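Local coordinates for protein 2,5-dihydroxypyridine 5,6-dioxygenase (Pseudomonas putida KT2440, PDB 7CN3) that catalyses the iron(II)-dependent ring cleavage of 2,5-dihydroxypyridine by molecular oxygen between carbons 5 and 6, yielding N-formylmaleamate in nicotinate degradation, at residues C[127-132]-C[189-194]; C[196-201]-C[262-267]; C[300-305]-C[318-323]. All coordinates share one frame; numbering follows the deposited sequence.

From the N terminus, interaction 1 comes first: helix 126-131 meets the segment just after strand 187-189, closing a loop of 56 residues that includes helix 136-151. The chain then runs almost at once into interaction 2, where strand 194-197 pairs with strand 263-269 across 60 intervening residues. Interaction 3 follows as a short closure, 12 residues between strands 299-303 and 319-323. The three lie in series, so none nests or crosses. Strands 263-269 and 299-303 are neighbours, which puts interactions 2 and 3 in one antiparallel sheet and lets both supply ligands to the iron. Interaction 1 reaches the hydroxypyridone through His189, ending the parallel sheet, and Phe194, which packs on Leu300 of interaction 3.

Interaction 1: residues C[127-132]-C[189-194]; sequences EVLARM and HWPSGF. With G6C (5-oxidanyl-1H-pyridin-2-one), chain M.
Trp190 and Leu129 meet in two ways at once. The indole NE1 donates a hydrogen bond of 3.0 Å to Leu129 O in the last turn of helix 126-131; the acceptor lies in the indole plane, while the donor comes in from the side of the C=O, at a C=O...N angle of 112°, and tilted out of the carbonyl plane. Meanwhile Leu129 folds its CD2 methyl over a face of the same indole, 3.6 Å from the centroid of the Trp190 five-membered ring, a CH-pi contact almost on the ring normal. The indole swings out to the helix because Trp190 CG stands opposite the backbone N (chi1 167°). Edge and face are thus both engaged, which fixes the rotation of the ring.

Next to it sits Pro191, joined to Trp190 by a cis peptide bond. Its CB packs 3.5 Å from Met132 CB, and the bent end of the methionine brings CE to 4.0 Å from Pro191 CG. Val128 CG1 and Leu129 CD2 also pack on the proline ring. A water bridges the backbones, donating a hydrogen bond to Met132 O and accepting one from Ser192 N.

Further out, Phe12 meets the Trp190 ring, and Met11 and Val15 of helix 5-18 also touch it. Towards the ligand, the Ser192 hydroxyl donates to His189 O, and His189 ND1 donates a nearly straight bond of 2.6 Å to OH of the hydroxypyridone, while Phe194 CZ comes edge-on to 3.7 Å from its NE1. A G1 beta bulge sets Gly193 and Phe194 together against Glu177 of strand 175-177. The cis-proline segment therefore leads from the end of a parallel alpha/beta sheet into the substrate pocket, where His105 and Glu177 also bind the ligand.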
loop_
_atom_site.group_PDB
_atom_site.type_symbol
_atom_site.label_atom_id
_atom_site.label_comp_id
_atom_site.label_asym_id
_atom_site.label_seq_id
_atom_site.Cartn_x
_atom_site.Cartn_y
_atom_site.Cartn_z
ATOM N N GLU C 127 5.546 15.002 -14.752
ATOM C CA GLU C 127 6.651 15.569 -15.519
ATOM C C GLU C 127 6.142 16.403 -16.692
ATOM O O GLU C 127 6.784 17.386 -17.086
ATOM C CB GLU C 127 7.571 14.454 -16.019
ATOM C CG GLU C 127 8.303 13.641 -14.891
ATOM C CD GLU C 127 7.348 12.814 -13.983
ATOM O OE1 GLU C 127 6.275 12.362 -14.464
ATOM O OE2 GLU C 127 7.669 12.634 -12.783
ATOM N N VAL C 128 5.008 16.012 -17.270
ATOM C CA VAL C 128 4.384 16.810 -18.315
ATOM C C VAL C 128 3.803 18.088 -17.723
ATOM O O VAL C 128 3.943 19.170 -18.300
ATOM C CB VAL C 128 3.322 15.957 -19.020
ATOM C CG1 VAL C 128 2.423 16.811 -19.929
ATOM C CG2 VAL C 128 4.015 14.769 -19.782
ATOM N N LEU C 129 3.153 17.980 -16.553
ATOM C CA LEU C 129 2.687 19.160 -15.834
ATOM C C LEU C 129 3.822 20.140 -15.584
ATOM O O LEU C 129 3.639 21.359 -15.715
ATOM C CB LEU C 129 2.047 18.754 -14.508
ATOM C CG LEU C 129 0.719 18.002 -14.584
ATOM C CD1 LEU C 129 0.154 17.835 -13.189
ATOM C CD2 LEU C 129 -0.299 18.700 -15.508
ATOM N N ALA C 130 5.006 19.628 -15.230
ATOM C CA ALA C 130 6.134 20.508 -14.944
ATOM C C ALA C 130 6.700 21.142 -16.217
ATOM O O ALA C 130 7.101 22.309 -16.201
ATOM C CB ALA C 130 7.219 19.728 -14.201
ATOM N N ARG C 131 6.750 20.391 -17.327
ATOM C CA ARG C 131 7.284 20.950 -18.576
ATOM C C ARG C 131 6.462 22.136 -19.067
ATOM O O ARG C 131 7.011 23.078 -19.660
ATOM C CB ARG C 131 7.330 19.875 -19.666
ATOM C CG ARG C 131 8.013 20.310 -20.965
ATOM C CD ARG C 131 8.632 19.098 -21.704
ATOM N NE ARG C 131 7.695 17.982 -21.874
ATOM C CZ ARG C 131 6.651 17.981 -22.705
ATOM N NH1 ARG C 131 6.370 19.042 -23.458
ATOM N NH2 ARG C 131 5.890 16.907 -22.790
ATOM N N MET C 132 5.153 22.118 -18.813
ATOM C CA MET C 132 4.246 23.161 -19.280
ATOM C C MET C 132 3.537 23.817 -18.108
ATOM O O MET C 132 2.335 24.105 -18.156
ATOM C CB MET C 132 3.250 22.603 -20.292
ATOM C CG MET C 132 3.908 22.199 -21.623
ATOM S SD MET C 132 2.771 21.358 -22.733
ATOM C CE MET C 132 2.940 19.626 -22.253
ATOM N N HIS C 189 -7.441 23.789 -18.478
ATOM C CA HIS C 189 -6.740 22.512 -18.421
ATOM C C HIS C 189 -5.258 22.789 -18.248
ATOM O O HIS C 189 -4.657 23.476 -19.081
ATOM C CB HIS C 189 -7.007 21.695 -19.703
ATOM C CG HIS C 189 -6.418 20.316 -19.688
ATOM N ND1 HIS C 189 -6.408 19.503 -20.803
ATOM C CD2 HIS C 189 -5.800 19.619 -18.705
ATOM C CE1 HIS C 189 -5.824 18.357 -20.497
ATOM N NE2 HIS C 189 -5.459 18.399 -19.227
ATOM N N TRP C 190 -4.675 22.280 -17.163
ATOM C CA TRP C 190 -3.227 22.314 -16.998
ATOM C C TRP C 190 -2.678 20.970 -17.462
ATOM O O TRP C 190 -3.007 19.941 -16.857
ATOM C CB TRP C 190 -2.870 22.585 -15.529
ATOM C CG TRP C 190 -1.410 22.352 -15.063
ATOM C CD1 TRP C 190 -0.264 22.373 -15.827
ATOM C CD2 TRP C 190 -0.977 22.127 -13.705
ATOM N NE1 TRP C 190 0.849 22.158 -15.028
ATOM C CE2 TRP C 190 0.437 22.000 -13.727
ATOM C CE3 TRP C 190 -1.647 22.020 -12.476
ATOM C CZ2 TRP C 190 1.179 21.765 -12.574
ATOM C CZ3 TRP C 190 -0.897 21.792 -11.320
ATOM C CH2 TRP C 190 0.492 21.662 -11.383
ATOM N N PRO C 191 -1.875 20.903 -18.537
ATOM C CA PRO C 191 -1.271 21.927 -19.410
ATOM C C PRO C 191 -2.104 22.278 -20.633
ATOM O O PRO C 191 -2.859 21.441 -21.138
ATOM C CB PRO C 191 0.015 21.252 -19.871
ATOM C CG PRO C 191 -0.424 19.746 -20.002
ATOM C CD PRO C 191 -1.553 19.534 -19.003
ATOM N N SER C 192 -1.950 23.500 -21.141
ATOM C CA SER C 192 -2.554 23.804 -22.432
ATOM C C SER C 192 -1.825 24.955 -23.127
ATOM O O SER C 192 -0.594 24.963 -23.211
ATOM C CB SER C 192 -4.056 24.090 -22.260
ATOM O OG SER C 192 -4.296 24.980 -21.193
ATOM N N GLY C 193 -2.571 25.929 -23.638
ATOM C CA GLY C 193 -1.960 27.012 -24.382
ATOM C C GLY C 193 -2.413 27.019 -25.826
ATOM O O GLY C 193 -1.580 26.938 -26.732
ATOM N N PHE C 194 -3.728 27.065 -26.052
ATOM C CA PHE C 194 -4.292 27.037 -27.403
ATOM C C PHE C 194 -5.734 27.543 -27.329
ATOM O O PHE C 194 -6.247 27.873 -26.253
ATOM C CB PHE C 194 -4.166 25.632 -28.041
ATOM C CG PHE C 194 -4.957 24.531 -27.339
ATOM C CD1 PHE C 194 -4.432 23.867 -26.220
ATOM C CD2 PHE C 194 -6.188 24.111 -27.838
ATOM C CE1 PHE C 194 -5.152 22.825 -25.567
ATOM C CE2 PHE C 194 -6.902 23.061 -27.218
ATOM C CZ PHE C 194 -6.375 22.419 -26.066
HETATM O OB G6C M . -10.820 17.609 -26.358
HETATM C CG G6C M . -9.960 18.239 -25.510
HETATM C CD1 G6C M . -9.862 19.624 -25.599
HETATM C CD2 G6C M . -9.201 17.511 -24.598
HETATM N NE1 G6C M . -9.031 20.269 -24.782
HETATM C CE2 G6C M . -8.339 18.207 -23.766
HETATM C CZ G6C M . -8.280 19.597 -23.879
HETATM O OH G6C M . -7.460 20.317 -23.065
HETATM O O HOH W 1 0.054 25.089 -19.523
#

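Interaction 2: residues C[196-201]-C[262-267]; sequences FTWPNE and GISHIG. With FE2 (Fe (II) ion), chain L.
The antiparallel pairing of strands 194-197 and 263-269 carries one of the iron ligands, His265, with Phe196 and Trp198 packed about it. Two backbone bonds join Thr197 and Ile266: Thr197 N to Ile266 O at 3.0 Å and Ile266 N to Thr197 O at 2.8 Å. One residue along, Phe196 faces Gly267 in a non-hydrogen-bonded pair whose CA atoms are only 4.0 Å apart, too near for a CB on the glycine.

His265 CB lies over a face of the Trp198 indole, 3.9 Å from the centroid of its five-membered ring, as a CH-pi contact. His265 CG sits between the backbone N and the carbonyl carbon (chi1 67°), and this turns NE2 onto the iron at 2.3 Å. Phe196 is inclined to the imidazole, the planes 39° apart, with Phe196 CD1 3.7 Å from His265 CB. An alanine in place of Trp198 would probably strip the pi face from His265 CB and open a gap beside the strand that carries the iron ligand.

Beyond the strand pair, Pro199 CD comes 3.1 Å from Ser264 O, its ring set against Ile263 and Ile266. Ser264 OG is hydrogen-bonded to Ser302 OG, itself an iron ligand, so this segment also touches the metal site at second hand. The remaining protein ligands come from segments 300-305 and 318-323.

Chemically, the contact sets a nitrogen ligand against aromatic carbon: Phe196 lies obliquely against the imidazole and Trp198 covers CB, while NE2 gives its nitrogen to the iron. The chi1 rotation and the Thr197-Ile266 bonds set where that ring starts from.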
loop_
_atom_site.group_PDB
_atom_site.type_symbol
_atom_site.label_atom_id
_atom_site.label_comp_id
_atom_site.label_asym_id
_atom_site.label_seq_id
_atom_site.Cartn_x
_atom_site.Cartn_y
_atom_site.Cartn_z
ATOM N N PHE C 196 -9.819 27.620 -29.572
ATOM C CA PHE C 196 -10.635 27.061 -30.651
ATOM C C PHE C 196 -12.043 27.636 -30.588
ATOM O O PHE C 196 -12.416 28.318 -29.634
ATOM C CB PHE C 196 -10.683 25.532 -30.567
ATOM C CG PHE C 196 -10.952 25.030 -29.177
ATOM C CD1 PHE C 196 -12.255 24.886 -28.721
ATOM C CD2 PHE C 196 -9.905 24.744 -28.310
ATOM C CE1 PHE C 196 -12.511 24.436 -27.428
ATOM C CE2 PHE C 196 -10.153 24.290 -27.031
ATOM C CZ PHE C 196 -11.466 24.146 -26.587
ATOM N N THR C 197 -12.806 27.369 -31.646
ATOM C CA THR C 197 -14.245 27.584 -31.688
ATOM C C THR C 197 -14.852 26.410 -32.460
ATOM O O THR C 197 -14.170 25.427 -32.756
ATOM C CB THR C 197 -14.588 28.955 -32.303
ATOM O OG1 THR C 197 -16.005 29.181 -32.222
ATOM C CG2 THR C 197 -14.180 29.017 -33.755
ATOM N N TRP C 198 -16.140 26.512 -32.805
ATOM C CA TRP C 198 -16.850 25.532 -33.620
ATOM C C TRP C 198 -17.360 26.207 -34.880
ATOM O O TRP C 198 -17.681 27.392 -34.847
ATOM C CB TRP C 198 -18.048 24.915 -32.874
ATOM C CG TRP C 198 -17.667 23.965 -31.799
ATOM C CD1 TRP C 198 -17.786 22.601 -31.824
ATOM C CD2 TRP C 198 -17.091 24.292 -30.529
ATOM N NE1 TRP C 198 -17.332 22.066 -30.648
ATOM C CE2 TRP C 198 -16.898 23.084 -29.835
ATOM C CE3 TRP C 198 -16.738 25.492 -29.906
ATOM C CZ2 TRP C 198 -16.351 23.039 -28.551
ATOM C CZ3 TRP C 198 -16.201 25.445 -28.635
ATOM C CH2 TRP C 198 -16.010 24.226 -27.970
ATOM N N PRO C 199 -17.440 25.490 -36.002
ATOM C CA PRO C 199 -18.058 26.060 -37.208
ATOM C C PRO C 199 -19.567 26.164 -37.058
ATOM O O PRO C 199 -20.191 25.427 -36.294
ATOM C CB PRO C 199 -17.696 25.051 -38.301
ATOM C CG PRO C 199 -17.697 23.727 -37.524
ATOM C CD PRO C 199 -17.056 24.079 -36.193
ATOM N N ASN C 200 -20.159 27.088 -37.825
ATOM C CA ASN C 200 -21.614 27.159 -37.896
ATOM C C ASN C 200 -22.177 25.797 -38.293
ATOM O O ASN C 200 -21.540 25.030 -39.026
ATOM C CB ASN C 200 -22.071 28.226 -38.901
ATOM C CG ASN C 200 -21.639 29.640 -38.513
ATOM O OD1 ASN C 200 -21.172 29.889 -37.402
ATOM N ND2 ASN C 200 -21.776 30.565 -39.445
ATOM N N GLU C 201 -23.381 25.498 -37.806
ATOM C CA GLU C 201 -23.960 24.175 -38.005
ATOM C C GLU C 201 -24.082 23.845 -39.487
ATOM O O GLU C 201 -24.436 24.691 -40.312
ATOM C CB GLU C 201 -25.336 24.075 -37.329
ATOM C CG GLU C 201 -25.282 23.730 -35.838
ATOM C CD GLU C 201 -24.502 22.456 -35.520
ATOM O OE1 GLU C 201 -24.920 21.367 -35.977
ATOM O OE2 GLU C 201 -23.482 22.537 -34.794
ATOM N N GLY C 262 -19.425 14.357 -37.786
ATOM C CA GLY C 262 -19.561 15.804 -37.774
ATOM C C GLY C 262 -18.284 16.476 -37.303
ATOM O O GLY C 262 -17.604 16.001 -36.397
ATOM N N ILE C 263 -17.952 17.601 -37.923
ATOM C CA ILE C 263 -16.776 18.348 -37.489
ATOM C C ILE C 263 -17.110 19.099 -36.209
ATOM O O ILE C 263 -18.163 19.737 -36.108
ATOM C CB ILE C 263 -16.299 19.307 -38.584
ATOM C CG1 ILE C 263 -15.823 18.496 -39.786
ATOM C CG2 ILE C 263 -15.197 20.222 -38.039
ATOM C CD1 ILE C 263 -14.594 17.689 -39.518
ATOM N N SER C 264 -16.233 19.007 -35.213
ATOM C CA SER C 264 -16.511 19.747 -33.991
ATOM C C SER C 264 -15.540 20.934 -33.879
ATOM O O SER C 264 -15.553 21.802 -34.758
ATOM C CB SER C 264 -16.493 18.808 -32.779
ATOM O OG SER C 264 -15.200 18.534 -32.309
ATOM N N HIS C 265 -14.708 21.020 -32.847
ATOM C CA HIS C 265 -13.967 22.265 -32.648
ATOM C C HIS C 265 -12.745 22.358 -33.567
ATOM O O HIS C 265 -12.147 21.352 -33.947
ATOM C CB HIS C 265 -13.570 22.437 -31.180
ATOM C CG HIS C 265 -12.568 21.446 -30.694
ATOM N ND1 HIS C 265 -11.215 21.587 -30.924
ATOM C CD2 HIS C 265 -12.711 20.311 -29.963
ATOM C CE1 HIS C 265 -10.569 20.569 -30.380
ATOM N NE2 HIS C 265 -11.450 19.795 -29.771
ATOM N N ILE C 266 -12.393 23.599 -33.927
ATOM C CA ILE C 266 -11.306 23.929 -34.851
ATOM C C ILE C 266 -10.527 25.107 -34.267
ATOM O O ILE C 266 -11.119 26.018 -33.685
ATOM C CB ILE C 266 -11.852 24.290 -36.249
ATOM C CG1 ILE C 266 -12.942 25.364 -36.110
ATOM C CG2 ILE C 266 -12.402 23.062 -36.988
ATOM C CD1 ILE C 266 -13.460 25.902 -37.434
ATOM N N GLY C 267 -9.208 25.101 -34.415
ATOM C CA GLY C 267 -8.403 26.163 -33.831
ATOM C C GLY C 267 -6.927 25.912 -34.060
ATOM O O GLY C 267 -6.544 25.070 -34.879
HETATM FE FE FE2 L . -12.022 17.549 -29.734
HETATM O O HOH W 2 -14.261 17.500 -29.186
HETATM O O HOH W 3 -10.485 17.903 -28.136
#

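Interaction 3: residues C[300-305]-C[318-323]; sequences LFSTGP and HLDIPL. With FE2 (Fe (II) ion), chain L; G6C (5-oxidanyl-1H-pyridin-2-one), chain M.
Leu319 O is gripped by two donors of the opposite strand, Ser302 OG at 2.8 Å and Thr303 N at 3.0 Å. The backbone N-H comes in the carbonyl plane, the hydroxyl from above it. Strands 299-303 and 319-323 run antiparallel here, at one side of a five-stranded sheet, and Phe301 and Ile321 exchange backbone bonds further along, the shorter being Ile321 N to Phe301 O at 2.9 Å.

One face of this strand pair, that of Ser302 and Asp320, holds the iron. Ser302 OG extends away from its backbone N (chi1 176°) and binds the metal at 2.2 Å, so the same oxygen that donates to Leu319 O is also an iron ligand. His318 NE2 and Asp320 OD1 bind as well, each at 2.3 Å. With His265, from the neighbouring strand, they make a two-histidine, one-carboxylate ligand set, to which Ser302 adds a fourth protein ligand. His265 sits across the iron from His318, and two waters complete six ligands: one stands across from Ser302, the other across from Asp320. Pro305 CD meets the edge of the His318 ring near CD2.

The other face, with Phe301 and Ile321, is apolar. Ile321 lays its CB over the Phe301 ring as a CH-pi contact, CG2 reaches 3.6 Å from Phe301 CE1, and Leu323 CG comes in at the ring edge. Leu208 of strand 207-210 also packs on Phe301, so one sheet presents an oily side and a metal-binding side.

Back at the iron, the carboxylate of Asp320 divides its work. OD1 goes to the metal, while OD2 forms a salt bridge with Arg293 and lies 3.1 Å from OB, the 5-hydroxyl oxygen of the hydroxypyridone.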
loop_
_atom_site.group_PDB
_atom_site.type_symbol
_atom_site.label_atom_id
_atom_site.label_comp_id
_atom_site.label_asym_id
_atom_site.label_seq_id
_atom_site.Cartn_x
_atom_site.Cartn_y
_atom_site.Cartn_z
ATOM N N LEU C 300 -5.669 22.300 -35.242
ATOM C CA LEU C 300 -6.363 21.228 -34.535
ATOM C C LEU C 300 -7.837 21.258 -34.920
ATOM O O LEU C 300 -8.533 22.253 -34.672
ATOM C CB LEU C 300 -6.197 21.381 -33.017
ATOM C CG LEU C 300 -6.821 20.361 -32.061
ATOM C CD1 LEU C 300 -6.250 18.959 -32.361
ATOM C CD2 LEU C 300 -6.596 20.770 -30.570
ATOM N N PHE C 301 -8.315 20.188 -35.532
ATOM C CA PHE C 301 -9.757 20.004 -35.657
ATOM C C PHE C 301 -10.158 18.707 -34.966
ATOM O O PHE C 301 -9.320 17.904 -34.541
ATOM C CB PHE C 301 -10.222 19.995 -37.111
ATOM C CG PHE C 301 -9.743 18.820 -37.890
ATOM C CD1 PHE C 301 -8.428 18.740 -38.307
ATOM C CD2 PHE C 301 -10.611 17.792 -38.201
ATOM C CE1 PHE C 301 -7.988 17.651 -39.034
ATOM C CE2 PHE C 301 -10.188 16.704 -38.925
ATOM C CZ PHE C 301 -8.875 16.630 -39.341
ATOM N N SER C 302 -11.464 18.511 -34.866
ATOM C CA SER C 302 -11.988 17.469 -34.014
ATOM C C SER C 302 -13.280 16.974 -34.633
ATOM O O SER C 302 -13.896 17.663 -35.447
ATOM C CB SER C 302 -12.204 18.003 -32.582
ATOM O OG SER C 302 -12.799 17.014 -31.762
ATOM N N THR C 303 -13.694 15.779 -34.225
ATOM C CA THR C 303 -14.900 15.157 -34.754
ATOM C C THR C 303 -15.845 14.749 -33.627
ATOM O O THR C 303 -15.430 14.491 -32.499
ATOM C CB THR C 303 -14.557 13.918 -35.561
ATOM O OG1 THR C 303 -13.861 13.021 -34.693
ATOM C CG2 THR C 303 -13.668 14.271 -36.747
ATOM N N GLY C 304 -17.127 14.643 -33.963
ATOM C CA GLY C 304 -18.079 14.041 -33.069
ATOM C C GLY C 304 -18.962 15.035 -32.339
ATOM O O GLY C 304 -19.758 15.763 -32.946
ATOM N N PRO C 305 -18.837 15.075 -31.010
ATOM C CA PRO C 305 -19.812 15.810 -30.193
ATOM C C PRO C 305 -19.575 17.310 -30.177
ATOM O O PRO C 305 -18.444 17.796 -30.175
ATOM C CB PRO C 305 -19.611 15.214 -28.795
ATOM C CG PRO C 305 -18.150 14.832 -28.780
ATOM C CD PRO C 305 -17.872 14.328 -30.182
ATOM N N HIS C 318 -15.050 10.383 -30.394
ATOM C CA HIS C 318 -14.464 11.702 -30.423
ATOM C C HIS C 318 -12.976 11.649 -30.769
ATOM O O HIS C 318 -12.208 10.962 -30.087
ATOM C CB HIS C 318 -14.661 12.348 -29.069
ATOM C CG HIS C 318 -13.965 13.640 -28.977
ATOM N ND1 HIS C 318 -12.780 13.803 -28.296
ATOM C CD2 HIS C 318 -14.225 14.808 -29.593
ATOM C CE1 HIS C 318 -12.375 15.047 -28.447
ATOM N NE2 HIS C 318 -13.235 15.671 -29.231
ATOM N N LEU C 319 -12.566 12.394 -31.806
ATOM C CA LEU C 319 -11.184 12.403 -32.281
ATOM C C LEU C 319 -10.622 13.821 -32.295
ATOM O O LEU C 319 -11.320 14.767 -32.679
ATOM C CB LEU C 319 -11.059 11.802 -33.690
ATOM C CG LEU C 319 -11.709 10.442 -33.985
ATOM C CD1 LEU C 319 -11.633 10.116 -35.471
ATOM C CD2 LEU C 319 -11.095 9.333 -33.129
ATOM N N ASP C 320 -9.352 13.952 -31.872
ATOM C CA ASP C 320 -8.576 15.194 -31.951
ATOM C C ASP C 320 -7.429 14.990 -32.924
ATOM O O ASP C 320 -6.606 14.100 -32.715
ATOM C CB ASP C 320 -8.010 15.597 -30.590
ATOM C CG ASP C 320 -9.036 16.316 -29.710
ATOM O OD1 ASP C 320 -9.786 17.167 -30.224
ATOM O OD2 ASP C 320 -9.117 16.040 -28.490
ATOM N N ILE C 321 -7.374 15.805 -33.980
ATOM C CA ILE C 321 -6.407 15.612 -35.062
ATOM C C ILE C 321 -5.588 16.884 -35.287
ATOM O O ILE C 321 -6.096 17.843 -35.892
ATOM C CB ILE C 321 -7.126 15.185 -36.353
ATOM C CG1 ILE C 321 -7.891 13.871 -36.115
ATOM C CG2 ILE C 321 -6.126 15.024 -37.500
ATOM C CD1 ILE C 321 -8.843 13.434 -37.259
ATOM N N PRO C 322 -4.332 16.949 -34.829
ATOM C CA PRO C 322 -3.480 18.096 -35.179
ATOM C C PRO C 322 -2.720 17.913 -36.491
ATOM O O PRO C 322 -2.189 16.844 -36.803
ATOM C CB PRO C 322 -2.514 18.170 -33.985
ATOM C CG PRO C 322 -2.384 16.768 -33.538
ATOM C CD PRO C 322 -3.724 16.117 -33.768
ATOM N N LEU C 323 -2.703 18.985 -37.281
ATOM C CA LEU C 323 -2.034 19.031 -38.573
ATOM C C LEU C 323 -0.862 20.005 -38.508
ATOM O O LEU C 323 -0.993 21.108 -37.961
ATOM C CB LEU C 323 -2.996 19.472 -39.682
ATOM C CG LEU C 323 -4.327 18.738 -39.837
ATOM C CD1 LEU C 323 -4.994 19.209 -41.126
ATOM C CD2 LEU C 323 -4.158 17.208 -39.831
HETATM FE FE FE2 L . -12.022 17.549 -29.734
HETATM O OB G6C M . -10.820 17.609 -26.358
HETATM C CG G6C M . -9.960 18.239 -25.510
HETATM C CD1 G6C M . -9.862 19.624 -25.599
HETATM C CD2 G6C M . -9.201 17.511 -24.598
HETATM N NE1 G6C M . -9.031 20.269 -24.782
HETATM C CE2 G6C M . -8.339 18.207 -23.766
HETATM C CZ G6C M . -8.280 19.597 -23.879
HETATM O OH G6C M . -7.460 20.317 -23.065
HETATM O O HOH W 2 -14.261 17.500 -29.186
HETATM O O HOH W 3 -10.485 17.903 -28.136
#